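Local coordinates for PTS system fructose-like EIIB component 3 (Escherichia coli K12, PDB 4TN5), which probably relays a phosphoryl group from phospho-EIIA to a fructose-like sugar as the phosphotransferase system carries it across the membrane, at residues M1-A6 and D51-R56; I63-L68 and Q81-A86; H76-Q81 and Q106-I111. All blocks are in the same frame, centred on the assembly; numbering follows the deposited sequence.

Interaction 1 of 3, residues M1-A6 and D51-R56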
loop_
_atom_site.group_PDB
_atom_site.type_symbol
_atom_site.label_atom_id
_atom_site.label_comp_id
_atom_site.label_asym_id
_atom_site.label_seq_id
_atom_site.Cartn_x
_atom_site.Cartn_y
_atom_site.Cartn_z
HETATM N N MSE A 1 8.544 -21.235 -8.845
HETATM C CA MSE A 1 7.191 -21.449 -9.343
HETATM C C MSE A 1 6.319 -20.228 -9.071
HETATM O O MSE A 1 5.148 -20.192 -9.451
HETATM C CB MSE A 1 6.576 -22.694 -8.702
HETATM C CG MSE A 1 6.288 -22.548 -7.217
HETATM SE SE MSE A 1 5.891 -24.249 -6.353
HETATM C CE MSE A 1 7.715 -24.805 -5.942
ATOM N N ALA A 2 6.896 -19.233 -8.405
ATOM C CA ALA A 2 6.210 -17.972 -8.161
ATOM C C ALA A 2 6.342 -17.078 -9.389
ATOM O O ALA A 2 7.325 -17.167 -10.124
ATOM C CB ALA A 2 6.783 -17.282 -6.935
ATOM N N TYR A 3 5.352 -16.220 -9.611
ATOM C CA TYR A 3 5.341 -15.385 -10.807
ATOM C C TYR A 3 5.273 -13.892 -10.493
ATOM O O TYR A 3 4.349 -13.422 -9.830
ATOM C CB TYR A 3 4.197 -15.791 -11.737
ATOM C CG TYR A 3 4.127 -14.969 -13.000
ATOM C CD1 TYR A 3 5.208 -14.902 -13.869
ATOM C CD2 TYR A 3 2.979 -14.261 -13.327
ATOM C CE1 TYR A 3 5.149 -14.151 -15.026
ATOM C CE2 TYR A 3 2.910 -13.508 -14.482
ATOM C CZ TYR A 3 3.997 -13.456 -15.327
ATOM O OH TYR A 3 3.932 -12.706 -16.480
ATOM N N LEU A 4 6.258 -13.155 -10.996
ATOM C CA LEU A 4 6.407 -11.735 -10.709
ATOM C C LEU A 4 6.222 -10.899 -11.970
ATOM O O LEU A 4 6.737 -11.245 -13.028
ATOM C CB LEU A 4 7.802 -11.483 -10.127
ATOM C CG LEU A 4 8.267 -10.051 -9.854
ATOM C CD1 LEU A 4 7.867 -9.600 -8.461
ATOM C CD2 LEU A 4 9.771 -9.938 -10.045
ATOM N N VAL A 5 5.475 -9.804 -11.865
ATOM C CA VAL A 5 5.438 -8.819 -12.940
ATOM C C VAL A 5 6.149 -7.558 -12.470
ATOM O O VAL A 5 6.130 -7.235 -11.282
ATOM C CB VAL A 5 4.003 -8.486 -13.403
ATOM C CG1 VAL A 5 3.348 -9.710 -14.028
ATOM C CG2 VAL A 5 3.172 -7.953 -12.248
ATOM N N ALA A 6 6.790 -6.852 -13.391
ATOM C CA ALA A 6 7.602 -5.708 -13.002
ATOM C C ALA A 6 7.526 -4.550 -13.984
ATOM O O ALA A 6 7.321 -4.741 -15.183
ATOM C CB ALA A 6 9.041 -6.135 -12.808
ATOM N N ASP A 51 -2.852 -7.938 -18.878
ATOM C CA ASP A 51 -3.484 -7.908 -17.564
ATOM C C ASP A 51 -3.803 -9.293 -17.012
ATOM O O ASP A 51 -3.905 -9.468 -15.798
ATOM C CB ASP A 51 -4.683 -6.960 -17.529
ATOM C CG ASP A 51 -4.292 -5.536 -17.862
ATOM O OD1 ASP A 51 -3.079 -5.286 -18.010
ATOM O OD2 ASP A 51 -5.178 -4.659 -17.928
ATOM N N GLU A 52 -3.916 -10.281 -17.896
ATOM C CA GLU A 52 -3.982 -11.667 -17.452
ATOM C C GLU A 52 -2.686 -12.026 -16.728
ATOM O O GLU A 52 -2.694 -12.828 -15.800
ATOM C CB GLU A 52 -4.238 -12.638 -18.615
ATOM C CG GLU A 52 -3.430 -12.399 -19.895
ATOM C CD GLU A 52 -4.019 -11.319 -20.789
ATOM O OE1 GLU A 52 -4.429 -10.262 -20.267
ATOM O OE2 GLU A 52 -4.082 -11.532 -22.019
ATOM N N ASP A 53 -1.581 -11.420 -17.156
ATOM C CA ASP A 53 -0.292 -11.588 -16.493
ATOM C C ASP A 53 -0.326 -10.933 -15.118
ATOM O O ASP A 53 0.170 -11.489 -14.139
ATOM C CB ASP A 53 0.820 -10.934 -17.315
ATOM C CG ASP A 53 1.216 -11.749 -18.525
ATOM O OD1 ASP A 53 1.003 -12.979 -18.520
ATOM O OD2 ASP A 53 1.727 -11.146 -19.491
ATOM N N ILE A 54 -0.901 -9.735 -15.059
ATOM C CA ILE A 54 -0.957 -8.953 -13.827
ATOM C C ILE A 54 -1.925 -9.577 -12.823
ATOM O O ILE A 54 -1.701 -9.530 -11.612
ATOM C CB ILE A 54 -1.371 -7.490 -14.120
ATOM C CG1 ILE A 54 -0.374 -6.838 -15.078
ATOM C CG2 ILE A 54 -1.472 -6.679 -12.834
ATOM C CD1 ILE A 54 -0.684 -5.390 -15.395
ATOM N N ARG A 55 -2.991 -10.179 -13.339
ATOM C CA ARG A 55 -4.041 -10.755 -12.501
ATOM C C ARG A 55 -3.687 -12.157 -11.988
ATOM O O ARG A 55 -4.294 -12.654 -11.037
ATOM C CB ARG A 55 -5.380 -10.740 -13.259
ATOM C CG ARG A 55 -5.974 -9.369 -13.568
ATOM C CD ARG A 55 -7.328 -9.497 -14.252
ATOM N NE ARG A 55 -7.899 -8.193 -14.576
ATOM C CZ ARG A 55 -8.577 -7.439 -13.716
ATOM N NH1 ARG A 55 -8.780 -7.858 -12.474
ATOM N NH2 ARG A 55 -9.052 -6.262 -14.100
ATOM N N ARG A 56 -2.690 -12.787 -12.597
ATOM C CA ARG A 56 -2.252 -14.101 -12.135
ATOM C C ARG A 56 -0.866 -14.033 -11.507
ATOM O O ARG A 56 -0.328 -15.045 -11.056
ATOM C CB ARG A 56 -2.259 -15.111 -13.279
ATOM C CG ARG A 56 -1.118 -14.928 -14.248
ATOM C CD ARG A 56 -1.234 -15.876 -15.419
ATOM N NE ARG A 56 -0.194 -15.616 -16.404
ATOM C CZ ARG A 56 1.042 -16.094 -16.321
ATOM N NH1 ARG A 56 1.389 -16.857 -15.293
ATOM N NH2 ARG A 56 1.931 -15.807 -17.261
#
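Arg56 lays its guanidinium flat on the phenol ring of Tyr3, the two planes just 4° apart and their centres separated by 4.2 Å. This cation-pi stack is off-centre: Arg56 NH1 lies near the rim, 3.6 Å from Tyr3 CD2, while NH2 reaches toward CZ and CE2 of the ring. The arginine chain leaves the helix extended from CG to NE, which lets the guanidinium reach the ring.

A salt bridge holds the stack from the helix side. Arg56 NH2 donates a bent bond of 3.2 Å to Asp53 OD1, one turn back along the chain. The main-chain O of Asp53 makes a close contact at the edge of the tyrosine ring, 3.4 Å from Tyr3 CE2. From the strand side, Ser36 OG on strand 34-41 holds the phenol OH by a hydrogen bond.

Deeper in, the buried Val5 packs by van der Waals contact on the helix backbone, its CG1 3.6 Å from Asp53 O and close to Ile54 N.

An alanine at Tyr3 would probably leave the Arg56 guanidinium without its flat support and freer to turn, and Ser36 without its phenol partner.

Stacking and charge pairing thus join helix 51-56 to strand 3-9 of the alpha/beta sheet, and the Asp53 carboxylate probably offsets the positive charge lying over the ring.

Interaction 2 of 3, residues I63-L68 and Q81-A86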
loop_
_atom_site.group_PDB
_atom_site.type_symbol
_atom_site.label_atom_id
_atom_site.label_comp_id
_atom_site.label_asym_id
_atom_site.label_seq_id
_atom_site.Cartn_x
_atom_site.Cartn_y
_atom_site.Cartn_z
ATOM N N ILE A 63 9.749 -0.608 -9.922
ATOM C CA ILE A 63 11.028 0.076 -9.818
ATOM C C ILE A 63 10.960 1.386 -10.588
ATOM O O ILE A 63 11.214 1.421 -11.790
ATOM C CB ILE A 63 12.158 -0.786 -10.399
ATOM C CG1 ILE A 63 12.006 -2.238 -9.941
ATOM C CG2 ILE A 63 13.514 -0.221 -10.010
ATOM C CD1 ILE A 63 13.004 -3.186 -10.565
ATOM N N THR A 64 10.616 2.467 -9.897
ATOM C CA THR A 64 10.390 3.733 -10.582
ATOM C C THR A 64 10.664 4.968 -9.732
ATOM O O THR A 64 10.408 4.989 -8.528
ATOM C CB THR A 64 8.950 3.821 -11.124
ATOM O OG1 THR A 64 8.743 5.099 -11.738
ATOM C CG2 THR A 64 7.939 3.632 -10.000
ATOM N N ASP A 65 11.192 5.998 -10.383
ATOM C CA ASP A 65 11.323 7.309 -9.773
ATOM C C ASP A 65 10.049 8.076 -10.084
ATOM O O ASP A 65 9.535 8.827 -9.255
ATOM C CB ASP A 65 12.510 8.060 -10.380
ATOM C CG ASP A 65 13.792 7.253 -10.348
ATOM O OD1 ASP A 65 14.017 6.527 -9.358
ATOM O OD2 ASP A 65 14.573 7.343 -11.319
ATOM N N ILE A 66 9.535 7.857 -11.290
ATOM C CA ILE A 66 8.466 8.673 -11.848
ATOM C C ILE A 66 7.067 8.111 -11.625
ATOM O O ILE A 66 6.877 7.134 -10.901
ATOM C CB ILE A 66 8.670 8.866 -13.356
ATOM C CG1 ILE A 66 8.451 7.542 -14.095
ATOM C CG2 ILE A 66 10.062 9.389 -13.620
ATOM C CD1 ILE A 66 8.482 7.667 -15.600
ATOM N N GLU A 67 6.095 8.751 -12.265
ATOM C CA GLU A 67 4.703 8.340 -12.194
ATOM C C GLU A 67 4.423 7.349 -13.315
ATOM O O GLU A 67 4.512 7.693 -14.493
ATOM C CB GLU A 67 3.802 9.565 -12.348
ATOM C CG GLU A 67 4.109 10.680 -11.361
ATOM C CD GLU A 67 3.087 11.796 -11.406
ATOM O OE1 GLU A 67 1.885 11.495 -11.556
ATOM O OE2 GLU A 67 3.486 12.976 -11.292
ATOM N N LEU A 68 4.095 6.115 -12.946
ATOM C CA LEU A 68 3.842 5.067 -13.929
ATOM C C LEU A 68 2.555 5.298 -14.705
ATOM O O LEU A 68 1.519 5.625 -14.126
ATOM C CB LEU A 68 3.764 3.695 -13.255
ATOM C CG LEU A 68 4.986 3.180 -12.498
ATOM C CD1 LEU A 68 4.719 1.780 -11.969
ATOM C CD2 LEU A 68 6.200 3.195 -13.401
ATOM N N GLN A 81 7.244 -1.270 -4.123
ATOM C CA GLN A 81 7.643 -0.149 -4.963
ATOM C C GLN A 81 8.901 0.524 -4.431
ATOM O O GLN A 81 9.038 0.744 -3.227
ATOM C CB GLN A 81 6.508 0.870 -5.092
ATOM C CG GLN A 81 6.871 2.085 -5.935
ATOM C CD GLN A 81 5.670 2.942 -6.280
ATOM O OE1 GLN A 81 4.531 2.478 -6.245
ATOM N NE2 GLN A 81 5.920 4.202 -6.619
ATOM N N CYS A 82 9.819 0.841 -5.336
ATOM C CA CYS A 82 11.042 1.544 -4.977
ATOM C C CYS A 82 11.569 2.323 -6.174
ATOM O O CYS A 82 11.162 2.082 -7.310
ATOM C CB CYS A 82 12.104 0.560 -4.485
ATOM S SG CYS A 82 12.701 -0.586 -5.748
ATOM N N SER A 83 12.472 3.262 -5.914
ATOM C CA SER A 83 13.099 4.027 -6.980
ATOM C C SER A 83 14.163 3.181 -7.668
ATOM O O SER A 83 14.617 2.177 -7.118
ATOM C CB SER A 83 13.716 5.311 -6.425
ATOM O OG SER A 83 14.603 5.031 -5.357
ATOM N N ILE A 84 14.556 3.587 -8.874
ATOM C CA ILE A 84 15.571 2.856 -9.631
ATOM C C ILE A 84 16.930 2.869 -8.942
ATOM O O ILE A 84 17.518 1.817 -8.693
ATOM C CB ILE A 84 15.740 3.395 -11.065
ATOM C CG1 ILE A 84 14.643 2.841 -11.971
ATOM C CG2 ILE A 84 17.103 3.004 -11.630
ATOM C CD1 ILE A 84 14.927 3.033 -13.451
ATOM N N TYR A 85 17.442 4.047 -8.621
ATOM C CA TYR A 85 18.774 4.094 -8.035
ATOM C C TYR A 85 18.842 3.383 -6.671
ATOM O O TYR A 85 19.915 3.026 -6.197
ATOM C CB TYR A 85 19.274 5.528 -8.024
ATOM C CG TYR A 85 19.034 6.336 -9.247
ATOM C CD1 TYR A 85 19.208 5.821 -10.534
ATOM C CD2 TYR A 85 18.526 7.603 -9.122
ATOM C CE1 TYR A 85 18.934 6.605 -11.638
ATOM C CE2 TYR A 85 18.256 8.348 -10.220
ATOM C CZ TYR A 85 18.465 7.864 -11.461
ATOM O OH TYR A 85 18.181 8.677 -12.518
ATOM N N ALA A 86 17.682 3.151 -6.062
ATOM C CA ALA A 86 17.594 2.312 -4.863
ATOM C C ALA A 86 17.699 0.811 -5.152
ATOM O O ALA A 86 18.387 0.077 -4.437
ATOM C CB ALA A 86 16.322 2.604 -4.103
#
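Ile63 and Cys82 are paired as neighbours in parallel strands, and the tight part of the contact begins here. Thr64 N donates a hydrogen bond to Cys82 O (2.7 Å), and Ser83 CA approaches Thr64 O at 3.3 Å in a CA-H...O contact. On the face of the sheet that carries Ile63 and Cys82, the CG2 branch of Ile63, anti to its own backbone N, meets Ile84 CG1 at 3.8 Å, the two side chains crossing at about a right angle. Ile84 also touches Cys10, the inferred active-site cysteine, which carries no phosphoryl group here, and Phe87 of helix 84-89 packs on Ile63 and Cys82.

The solvent side is looser. There Asp65 OD2 stands over a face of the exposed Tyr85 ring, 3.9 Å from CZ.

Asp65 OD1 joins the two regions by accepting from Ile84 N at 3.0 Å, from above the carboxylate plane, just after Ser83 in the N-cap position. An acidic group from the loop that follows strand 59-64 thereby takes the first N-H of helix 84-89, which probably helps to fix the start of that helix beside the inferred active-site cysteine.

Interaction 3 of 3, residues H76-Q81 and Q106-I111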
loop_
_atom_site.group_PDB
_atom_site.type_symbol
_atom_site.label_atom_id
_atom_site.label_comp_id
_atom_site.label_asym_id
_atom_site.label_seq_id
_atom_site.Cartn_x
_atom_site.Cartn_y
_atom_site.Cartn_z
ATOM N N HIS A 76 -4.897 -3.669 -7.092
ATOM C CA HIS A 76 -5.349 -4.899 -6.446
ATOM C C HIS A 76 -4.282 -5.987 -6.443
ATOM O O HIS A 76 -4.597 -7.178 -6.424
ATOM C CB HIS A 76 -6.628 -5.422 -7.099
ATOM C CG HIS A 76 -7.805 -4.514 -6.928
ATOM N ND1 HIS A 76 -8.352 -4.234 -5.695
ATOM C CD2 HIS A 76 -8.546 -3.834 -7.834
ATOM C CE1 HIS A 76 -9.375 -3.411 -5.848
ATOM N NE2 HIS A 76 -9.515 -3.154 -7.135
ATOM N N CYS A 77 -3.020 -5.575 -6.454
ATOM C CA CYS A 77 -1.918 -6.524 -6.425
ATOM C C CYS A 77 -1.093 -6.359 -5.158
ATOM O O CYS A 77 -0.980 -5.260 -4.617
ATOM C CB CYS A 77 -1.010 -6.331 -7.643
ATOM S SG CYS A 77 -1.871 -6.250 -9.227
ATOM N N ARG A 78 -0.532 -7.462 -4.679
ATOM C CA ARG A 78 0.542 -7.385 -3.711
ATOM C C ARG A 78 1.708 -6.792 -4.474
ATOM O O ARG A 78 2.055 -7.292 -5.543
ATOM C CB ARG A 78 0.938 -8.781 -3.245
ATOM C CG ARG A 78 -0.135 -9.560 -2.520
ATOM C CD ARG A 78 0.342 -10.983 -2.297
ATOM N NE ARG A 78 -0.485 -11.701 -1.335
ATOM C CZ ARG A 78 -0.227 -11.757 -0.035
ATOM N NH1 ARG A 78 0.830 -11.129 0.461
ATOM N NH2 ARG A 78 -1.031 -12.431 0.774
ATOM N N TYR A 79 2.311 -5.725 -3.962
ATOM C CA TYR A 79 3.484 -5.186 -4.640
ATOM C C TYR A 79 4.488 -4.450 -3.760
ATOM O O TYR A 79 4.165 -3.971 -2.673
ATOM C CB TYR A 79 3.097 -4.336 -5.864
ATOM C CG TYR A 79 2.473 -2.986 -5.575
ATOM C CD1 TYR A 79 3.260 -1.889 -5.248
ATOM C CD2 TYR A 79 1.101 -2.800 -5.676
ATOM C CE1 TYR A 79 2.696 -0.652 -4.999
ATOM C CE2 TYR A 79 0.528 -1.565 -5.432
ATOM C CZ TYR A 79 1.331 -0.495 -5.093
ATOM O OH TYR A 79 0.765 0.735 -4.849
ATOM N N VAL A 80 5.718 -4.388 -4.257
ATOM C CA VAL A 80 6.777 -3.604 -3.649
ATOM C C VAL A 80 7.157 -2.497 -4.620
ATOM O O VAL A 80 7.353 -2.750 -5.809
ATOM C CB VAL A 80 8.024 -4.464 -3.371
ATOM C CG1 VAL A 80 9.138 -3.616 -2.776
ATOM C CG2 VAL A 80 7.675 -5.616 -2.450
ATOM N N GLN A 81 7.244 -1.270 -4.123
ATOM C CA GLN A 81 7.643 -0.149 -4.963
ATOM C C GLN A 81 8.901 0.524 -4.431
ATOM O O GLN A 81 9.038 0.744 -3.227
ATOM C CB GLN A 81 6.508 0.870 -5.092
ATOM C CG GLN A 81 6.871 2.085 -5.935
ATOM C CD GLN A 81 5.670 2.942 -6.280
ATOM O OE1 GLN A 81 4.531 2.478 -6.245
ATOM N NE2 GLN A 81 5.920 4.202 -6.619
ATOM N N GLN A 106 -1.936 -10.939 3.831
ATOM C CA GLN A 106 -2.801 -9.987 3.132
ATOM C C GLN A 106 -2.170 -9.249 1.948
ATOM O O GLN A 106 -0.952 -9.252 1.768
ATOM C CB GLN A 106 -3.378 -8.971 4.125
ATOM C CG GLN A 106 -3.588 -9.523 5.525
ATOM C CD GLN A 106 -2.284 -9.750 6.264
ATOM O OE1 GLN A 106 -1.209 -9.744 5.664
ATOM N NE2 GLN A 106 -2.373 -9.951 7.573
ATOM N N GLN A 107 -3.029 -8.614 1.152
ATOM C CA GLN A 107 -2.619 -7.801 0.013
ATOM C C GLN A 107 -1.960 -6.564 0.615
ATOM O O GLN A 107 -2.638 -5.603 0.980
ATOM C CB GLN A 107 -3.823 -7.466 -0.869
ATOM C CG GLN A 107 -3.556 -6.384 -1.901
ATOM C CD GLN A 107 -4.803 -5.984 -2.663
ATOM O OE1 GLN A 107 -5.662 -6.818 -2.951
ATOM N NE2 GLN A 107 -4.909 -4.703 -2.995
ATOM N N THR A 108 -0.635 -6.596 0.716
ATOM C CA THR A 108 0.118 -5.482 1.277
ATOM C C THR A 108 0.824 -4.775 0.121
ATOM O O THR A 108 1.339 -5.414 -0.797
ATOM C CB THR A 108 1.163 -5.852 2.349
ATOM O OG1 THR A 108 2.131 -4.801 2.455
ATOM C CG2 THR A 108 1.871 -7.146 1.981
ATOM N N HIS A 109 0.827 -3.447 0.179
ATOM C CA HIS A 109 1.675 -2.632 -0.677
ATOM C C HIS A 109 2.868 -2.212 0.163
ATOM O O HIS A 109 2.708 -1.812 1.313
ATOM C CB HIS A 109 0.934 -1.381 -1.149
ATOM C CG HIS A 109 -0.243 -1.664 -2.029
ATOM N ND1 HIS A 109 -1.082 -0.670 -2.487
ATOM C CD2 HIS A 109 -0.720 -2.823 -2.540
ATOM C CE1 HIS A 109 -2.026 -1.204 -3.238
ATOM N NE2 HIS A 109 -1.830 -2.510 -3.288
ATOM N N LEU A 110 4.065 -2.303 -0.402
ATOM C CA LEU A 110 5.261 -1.937 0.342
ATOM C C LEU A 110 6.064 -0.897 -0.421
ATOM O O LEU A 110 6.541 -1.153 -1.526
ATOM C CB LEU A 110 6.118 -3.174 0.627
ATOM C CG LEU A 110 6.950 -3.213 1.914
ATOM C CD1 LEU A 110 7.606 -4.578 2.066
ATOM C CD2 LEU A 110 8.002 -2.111 1.956
ATOM N N ILE A 111 6.203 0.283 0.168
ATOM C CA ILE A 111 7.096 1.273 -0.398
ATOM C C ILE A 111 8.428 1.158 0.283
ATOM O O ILE A 111 8.544 1.240 1.511
ATOM C CB ILE A 111 6.568 2.705 -0.277
ATOM C CG1 ILE A 111 5.676 3.009 -1.475
ATOM C CG2 ILE A 111 7.722 3.704 -0.235
ATOM C CD1 ILE A 111 5.340 4.465 -1.634
#
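Tyr79, Val80 and Gln81 pair in parallel with His109, Leu110 and Ile111, joining strand 79-82 to the last strand of the sheet in this chain. The axes of the short segments run 4.7 Å apart. Leu110 is gripped through both its backbone groups: its N donates to Tyr79 O (2.8 Å) and its O accepts from Gln81 N (2.7 Å). A weaker bond from Tyr79 N to Thr108 O opens the series.

On the face that bears Tyr79 and His109, the two rings stack face to face, centroids 4.0 Å apart and planes tilted by 30°. Tyr79 CE2 stands over the middle of the imidazole, 3.3 Å from His109 NE2. Cys77 O lies at the edge of the same imidazole. A bound nickel ion comes within about 3 Å of the nearest atom of the His109 side chain.

The connection between these strands passes through helices 84-89 and 92-103, a beta-alpha-beta crossover. Val101 of the latter helix packs on Val80 and Leu110, which share the opposite face.

At the strand entrance, Gln107 extends its amide toward the backbone of His76, NE2 lying 3.5 Å from His76 CA. Arg78 lays a face of its guanidinium over the Gln106-Gln107 peptide and donates from NH1 to Ala104 O. Beyond strand 108-111 the sheet continues into the second subunit, with antiparallel pairing and a hydrogen bond between Thr108 OG1 and that of Thr108 in the second subunit.

All three interactions reach one mixed sheet. Interaction 1 packs helix 51-56 on strand 3-9, and the helix leads into strand 59-64; interaction 2 joins that strand to its neighbour 79-82, and interaction 3 carries the order on from 79-82 to 108-111. Interaction 1 closes before the others open, whereas interactions 2 and 3 alternate along the chain and share Gln81. The centres of interactions 1 and 2 lie about 19 Å apart. Interactions 1 and 3, with centres about 13 Å apart, touch where Ile54 packs on Cys77. The sheet thus connects the helix-covered strand of interaction 1 with the inferred active-site cysteine beside interaction 2 and the subunit interface beside interaction 3.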